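Local coordinates for EpsJ (Vibrio vulnificus, PDB 2RET), which serves as a minor pseudopilin of the type II secretion system, forming a binary complex with EpsI, probably as part of the pseudopilus that helps drive proteins out of the periplasm, at the interface of chains C and A and the interface of chains A and B. Coordinates in Å, arbitrary orientation; residue numbers count along the deposited sequence, not the author numbering. Chains: chain A/B, EpsJ; chain C, Pseudopilin EpsI.

Contact 1: the interface of chains C and A. Residues chain C 15-16, 19, 44; chain A 25, 161-163.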
# COMPACT_ATOMS: atom_id res chain seq x y z
N MSE C 15 -24.41 -19.98 -13.79
CA MSE C 15 -23.80 -18.75 -14.20
C MSE C 15 -24.67 -17.54 -13.84
O MSE C 15 -24.18 -16.55 -13.34
CB MSE C 15 -23.59 -18.81 -15.72
CG MSE C 15 -22.96 -17.58 -16.30
SE MSE C 15 -22.56 -17.80 -18.20
CE MSE C 15 -22.53 -19.78 -18.38
N PHE C 16 -25.95 -17.65 -14.10
CA PHE C 16 -26.86 -16.57 -13.81
C PHE C 16 -27.11 -16.37 -12.31
O PHE C 16 -27.13 -15.23 -11.88
CB PHE C 16 -28.17 -16.74 -14.56
CG PHE C 16 -28.01 -16.75 -16.06
CD1 PHE C 16 -27.10 -15.91 -16.70
CD2 PHE C 16 -28.80 -17.59 -16.85
CE1 PHE C 16 -26.96 -15.93 -18.07
CE2 PHE C 16 -28.67 -17.59 -18.22
CZ PHE C 16 -27.77 -16.77 -18.84
N MSE C 19 -24.08 -14.57 -11.08
CA MSE C 19 -24.21 -13.17 -11.40
C MSE C 19 -25.00 -12.39 -10.34
O MSE C 19 -24.56 -11.36 -9.91
CB MSE C 19 -24.84 -12.99 -12.77
CG MSE C 19 -23.91 -13.31 -13.93
SE MSE C 19 -24.72 -12.88 -15.65
CE MSE C 19 -24.50 -10.92 -15.70
N LEU C 44 -33.06 -11.64 -13.73
CA LEU C 44 -31.87 -11.74 -14.55
C LEU C 44 -32.07 -12.89 -15.51
O LEU C 44 -32.44 -13.98 -15.06
CB LEU C 44 -30.62 -11.97 -13.69
CG LEU C 44 -29.23 -11.80 -14.32
CD1 LEU C 44 -28.22 -11.09 -13.40
CD2 LEU C 44 -28.69 -13.10 -14.76
N LEU A 25 -17.84 -11.98 -19.60
CA LEU A 25 -18.02 -11.54 -18.21
C LEU A 25 -16.69 -11.43 -17.50
O LEU A 25 -16.52 -10.56 -16.64
CB LEU A 25 -18.93 -12.51 -17.44
CG LEU A 25 -20.44 -12.52 -17.75
CD1 LEU A 25 -21.14 -13.59 -16.95
CD2 LEU A 25 -21.07 -11.18 -17.47
N ILE A 161 -29.32 -8.98 -18.70
CA ILE A 161 -28.46 -9.42 -17.59
C ILE A 161 -27.65 -8.18 -17.15
O ILE A 161 -27.31 -7.35 -17.98
CB ILE A 161 -27.55 -10.61 -17.99
CG1 ILE A 161 -26.54 -10.21 -19.09
CG2 ILE A 161 -28.36 -11.75 -18.53
CD1 ILE A 161 -25.37 -11.18 -19.33
N ALA A 162 -27.31 -8.10 -15.87
CA ALA A 162 -26.65 -6.93 -15.31
C ALA A 162 -25.57 -7.34 -14.31
O ALA A 162 -25.72 -8.34 -13.60
CB ALA A 162 -27.68 -6.03 -14.63
N ARG A 163 -24.48 -6.57 -14.31
CA ARG A 163 -23.43 -6.67 -13.29
C ARG A 163 -23.16 -5.32 -12.60
O ARG A 163 -23.04 -4.31 -13.24
CB ARG A 163 -22.13 -7.27 -13.85
CG ARG A 163 -22.16 -8.80 -14.05
CD ARG A 163 -22.06 -9.60 -12.73
NE ARG A 163 -20.73 -9.44 -12.14
CZ ARG A 163 -20.42 -8.69 -11.09
NH1 ARG A 163 -19.14 -8.61 -10.73
NH2 ARG A 163 -21.34 -8.03 -10.39

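Contact 2: the interface of chains C and A. Residues chain C 26-27, 29-30; chain A 130, 147-148, 166.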
# COMPACT_ATOMS: atom_id res chain seq x y z
N ALA C 26 -21.86 -6.97 -3.87
CA ALA C 26 -21.51 -5.59 -4.14
C ALA C 26 -22.38 -4.61 -3.33
O ALA C 26 -21.88 -3.70 -2.69
CB ALA C 26 -21.60 -5.31 -5.64
N MSE C 27 -23.69 -4.86 -3.30
CA MSE C 27 -24.62 -4.03 -2.49
C MSE C 27 -24.31 -4.06 -1.00
O MSE C 27 -24.35 -3.04 -0.36
CB MSE C 27 -26.07 -4.41 -2.76
CG MSE C 27 -26.45 -4.25 -4.24
SE MSE C 27 -26.21 -2.43 -4.95
CE MSE C 27 -24.30 -2.06 -4.95
N MSE C 29 -21.33 -4.73 0.27
CA MSE C 29 -20.04 -4.02 0.36
C MSE C 29 -20.11 -2.47 0.33
O MSE C 29 -19.31 -1.83 0.98
CB MSE C 29 -19.09 -4.49 -0.74
CG MSE C 29 -18.49 -5.85 -0.52
SE MSE C 29 -17.64 -6.03 1.24
CE MSE C 29 -17.08 -7.91 0.92
N LEU C 30 -21.06 -1.88 -0.38
CA LEU C 30 -21.33 -0.43 -0.31
C LEU C 30 -21.54 0.09 1.13
O LEU C 30 -21.14 1.22 1.43
CB LEU C 30 -22.55 -0.02 -1.14
CG LEU C 30 -22.40 0.38 -2.61
CD1 LEU C 30 -23.77 0.72 -3.17
CD2 LEU C 30 -21.50 1.55 -2.76
N TYR A 130 -24.50 4.89 -9.37
CA TYR A 130 -24.96 5.13 -8.03
C TYR A 130 -24.28 6.35 -7.44
O TYR A 130 -23.06 6.34 -7.20
CB TYR A 130 -24.73 3.93 -7.12
CG TYR A 130 -25.48 4.04 -5.81
CD1 TYR A 130 -26.87 4.07 -5.80
CD2 TYR A 130 -24.82 4.12 -4.60
CE1 TYR A 130 -27.58 4.16 -4.62
CE2 TYR A 130 -25.53 4.22 -3.41
CZ TYR A 130 -26.90 4.25 -3.43
OH TYR A 130 -27.61 4.36 -2.27
N ALA A 147 -19.95 5.64 -6.52
CA ALA A 147 -19.62 4.56 -5.57
C ALA A 147 -19.78 3.14 -6.23
O ALA A 147 -19.09 2.20 -5.87
CB ALA A 147 -20.50 4.69 -4.27
N ALA A 148 -20.71 3.05 -7.18
CA ALA A 148 -21.03 1.81 -7.90
C ALA A 148 -21.55 2.11 -9.31
O ALA A 148 -22.06 3.18 -9.60
CB ALA A 148 -22.04 0.97 -7.13
N LEU A 166 -18.17 -2.05 -7.77
CA LEU A 166 -17.81 -0.93 -6.90
C LEU A 166 -16.54 -0.27 -7.39
O LEU A 166 -15.72 -0.92 -7.98
CB LEU A 166 -17.63 -1.37 -5.45
CG LEU A 166 -18.81 -2.08 -4.77
CD1 LEU A 166 -18.55 -2.13 -3.26
CD2 LEU A 166 -20.13 -1.45 -5.07

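Contact 3: the interface of chains A and B. Residues chain A 29, 33-34; chain B 72-74.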
# COMPACT_ATOMS: atom_id res chain seq x y z
N ASP A 29 -15.38 -8.03 -15.94
CA ASP A 29 -14.98 -8.04 -14.53
C ASP A 29 -13.61 -7.42 -14.42
O ASP A 29 -13.36 -6.61 -13.51
CB ASP A 29 -14.93 -9.47 -13.96
CG ASP A 29 -16.15 -9.83 -13.10
OD1 ASP A 29 -16.82 -8.95 -12.58
OD2 ASP A 29 -16.40 -11.03 -12.86
N ARG A 33 -14.04 -3.66 -12.57
CA ARG A 33 -13.56 -3.72 -11.20
C ARG A 33 -12.24 -2.94 -10.98
O ARG A 33 -11.85 -2.73 -9.83
CB ARG A 33 -13.39 -5.17 -10.74
CG ARG A 33 -14.68 -5.94 -10.56
CD ARG A 33 -14.30 -7.34 -10.24
NE ARG A 33 -15.36 -8.33 -10.09
CZ ARG A 33 -15.98 -8.63 -8.94
NH1 ARG A 33 -15.70 -8.00 -7.81
NH2 ARG A 33 -16.88 -9.60 -8.93
N GLN A 34 -11.58 -2.53 -12.06
CA GLN A 34 -10.29 -1.86 -11.98
C GLN A 34 -10.34 -0.45 -12.58
O GLN A 34 -9.33 0.06 -13.09
CB GLN A 34 -9.21 -2.74 -12.63
CG GLN A 34 -9.10 -4.11 -11.93
CD GLN A 34 -7.72 -4.64 -11.92
OE1 GLN A 34 -6.99 -4.55 -10.91
NE2 GLN A 34 -7.33 -5.19 -13.04
N GLY B 72 -6.06 -11.03 -10.12
CA GLY B 72 -7.29 -10.76 -10.88
C GLY B 72 -7.77 -9.32 -10.84
O GLY B 72 -7.90 -8.66 -11.87
N TRP B 73 -8.03 -8.83 -9.64
CA TRP B 73 -8.43 -7.45 -9.36
C TRP B 73 -8.28 -7.16 -7.86
O TRP B 73 -8.25 -8.08 -7.05
CB TRP B 73 -9.87 -7.17 -9.80
CG TRP B 73 -10.84 -8.14 -9.27
CD1 TRP B 73 -11.38 -8.16 -8.02
CD2 TRP B 73 -11.39 -9.24 -9.97
NE1 TRP B 73 -12.20 -9.24 -7.89
CE2 TRP B 73 -12.23 -9.92 -9.07
CE3 TRP B 73 -11.26 -9.73 -11.28
CZ2 TRP B 73 -12.92 -11.06 -9.43
CZ3 TRP B 73 -11.92 -10.88 -11.62
CH2 TRP B 73 -12.76 -11.52 -10.71
N HIS B 74 -8.15 -5.89 -7.52
CA HIS B 74 -8.26 -5.43 -6.16
C HIS B 74 -9.75 -5.40 -5.79
O HIS B 74 -10.58 -5.08 -6.61
CB HIS B 74 -7.64 -4.04 -6.00
CG HIS B 74 -6.20 -3.98 -6.40
ND1 HIS B 74 -5.81 -3.76 -7.70
CD2 HIS B 74 -5.06 -4.14 -5.68
CE1 HIS B 74 -4.49 -3.79 -7.77
NE2 HIS B 74 -4.01 -4.00 -6.56

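Contact 1: the interface of chains C and A
C:Met19, built as selenomethionine, pushes its terminal methyl into a pocket of chain A formed by A:Leu25, A:Ile161 and A:Arg163. CE of C:Met19 lies 3.7 Å from CD1 of A:Ile161 and 3.9 Å from CD2 of A:Leu25. SE of C:Met19 rests against the other methyl of A:Leu25, CD1, also at 3.9 Å. The chain runs straight from the helix and then bends at its last torsion (chi3 78°), which turns the methyl toward strand 159-166; the side chain of A:Leu25 meets it at about a right angle. A long, flexible, unbranched side chain suits such a reach. On its own chain, the edge of the C:Phe16 ring backs the selenium in plane. A:Ile161 uses both of its branches: CG1, placed between backbone N and carbonyl carbon (chi1 64°), carries CD1 to the methionine, and CG2 lies 4.0 Å from CD2 of C:Leu44. Toward the polar rim, O of A:Ala162 lies 3.5 Å from CE of C:Met19. The same O of A:Ala162 is 3.7 Å from CD1 of C:Leu44. The small side chain of this alanine points away, and its backbone supplies the surface. A:Arg163 contributes the aliphatic part of its chain, with CG 3.6 Å from CE of C:Met19, and bends at chi2 and chi3 to carry the guanidinium away from the apolar centre, toward helix 10-32. The site keys EpsI helix 8-30 into EpsJ, between helix 10-32 and strand 159-166.

Contact 2: the interface of chains C and A
The carbonyl oxygen O of C:Ala26 faces the fork of A:Leu166, with CD1 and CD2 of the leucine each 3.7 Å from that O; these are van der Waals contacts. A small alanine at this helix position lets the leucine come down on the backbone itself. A:Leu166 has CG anti to its carbonyl carbon (chi1 -57°), and its fork then spans the last turn of EpsI helix 8-30: CD1 packs tightly on CB of C:Met29, at 3.5 Å, and CD2 reaches CG of C:Leu30, at 3.8 Å. Beyond CB the selenomethionine chain of C:Met29 turns away, so its contribution is essentially the root of the side chain. C:Leu30 is the main insertion from the EpsI side. Its CD2 touches the methyl CB of A:Ala147 at 3.6 Å, where a small residue allows close approach. The other methyl, CD1 of C:Leu30, comes over the rim of the A:Tyr130 face, above the plane but outside the ring beyond the CD2-CE2 bond, 3.8 Å from CD2 of the tyrosine. The hydroxyl OH of this tyrosine is held away from the methyl, so the ring offers its carbon part. The C:Leu30 side chain runs obliquely to both the tyrosine and A:Leu166, and A:Ala148 adds a marginal contact. The patch seats the end of the EpsI helix on the sheet of EpsJ and so helps to fix the pairing of the two pseudopilins.

Contact 3: the interface of chains A and B
The last turn of helix 10-32 in chain A and the loop just after it meet the end of strand 64-74 in chain B. A:Arg33 runs across the face of the B:Trp73 indole: its CD stands 3.4 Å from the centroid of the five-membered ring in a CH-pi contact, while the guanidinium, only 9° from parallel, stacks with overlap at the CZ2 rim. The chain, extended from CG to NE, suits this wide aromatic face. Within chain A, NE of A:Arg33 makes a hydrogen bond and salt bridge of 3.0 Å to OD1 of A:Asp29. This oxygen is met from above the carboxylate plane and is tilted from the guanidinium plane, so the link may help to hold the arginine over the ring. A:Gln34 suits a mixed edge: its aliphatic CG lies 3.8 Å from CB of B:Trp73, while its amide sits beside the polar imidazole of B:His74, OE1 being 3.5 Å from ND1, too long to count as a bond. The two-fold symmetry repeats the contact with chains exchanged, although the structure alone does not show that this EpsJ pairing occurs in the pseudopilus. The site lies where helix 10-32 of chain A passes into its following loop, against the end of strand 64-74 of chain B.

Contacts 1 and 2 are two parts of one EpsI-EpsJ interface, their C-alpha centres about 16 Å apart. Both use EpsI helix 8-30 and EpsJ strand 159-166, so helix and strand are joined at separate points, which should resist rocking of one subunit on the other. Contact 3 lies about 16 Å from contact 1 and 14 Å from contact 2, and shares EpsJ helix 10-32 with contact 1; the guanidinium of A:Arg163 in contact 1 comes near A:Asp29 of contact 3. One EpsJ molecule can therefore hold EpsI and a second EpsJ at once. The heterodimer is the complex named for this structure; the EpsJ-EpsJ pairing may belong to the crystal.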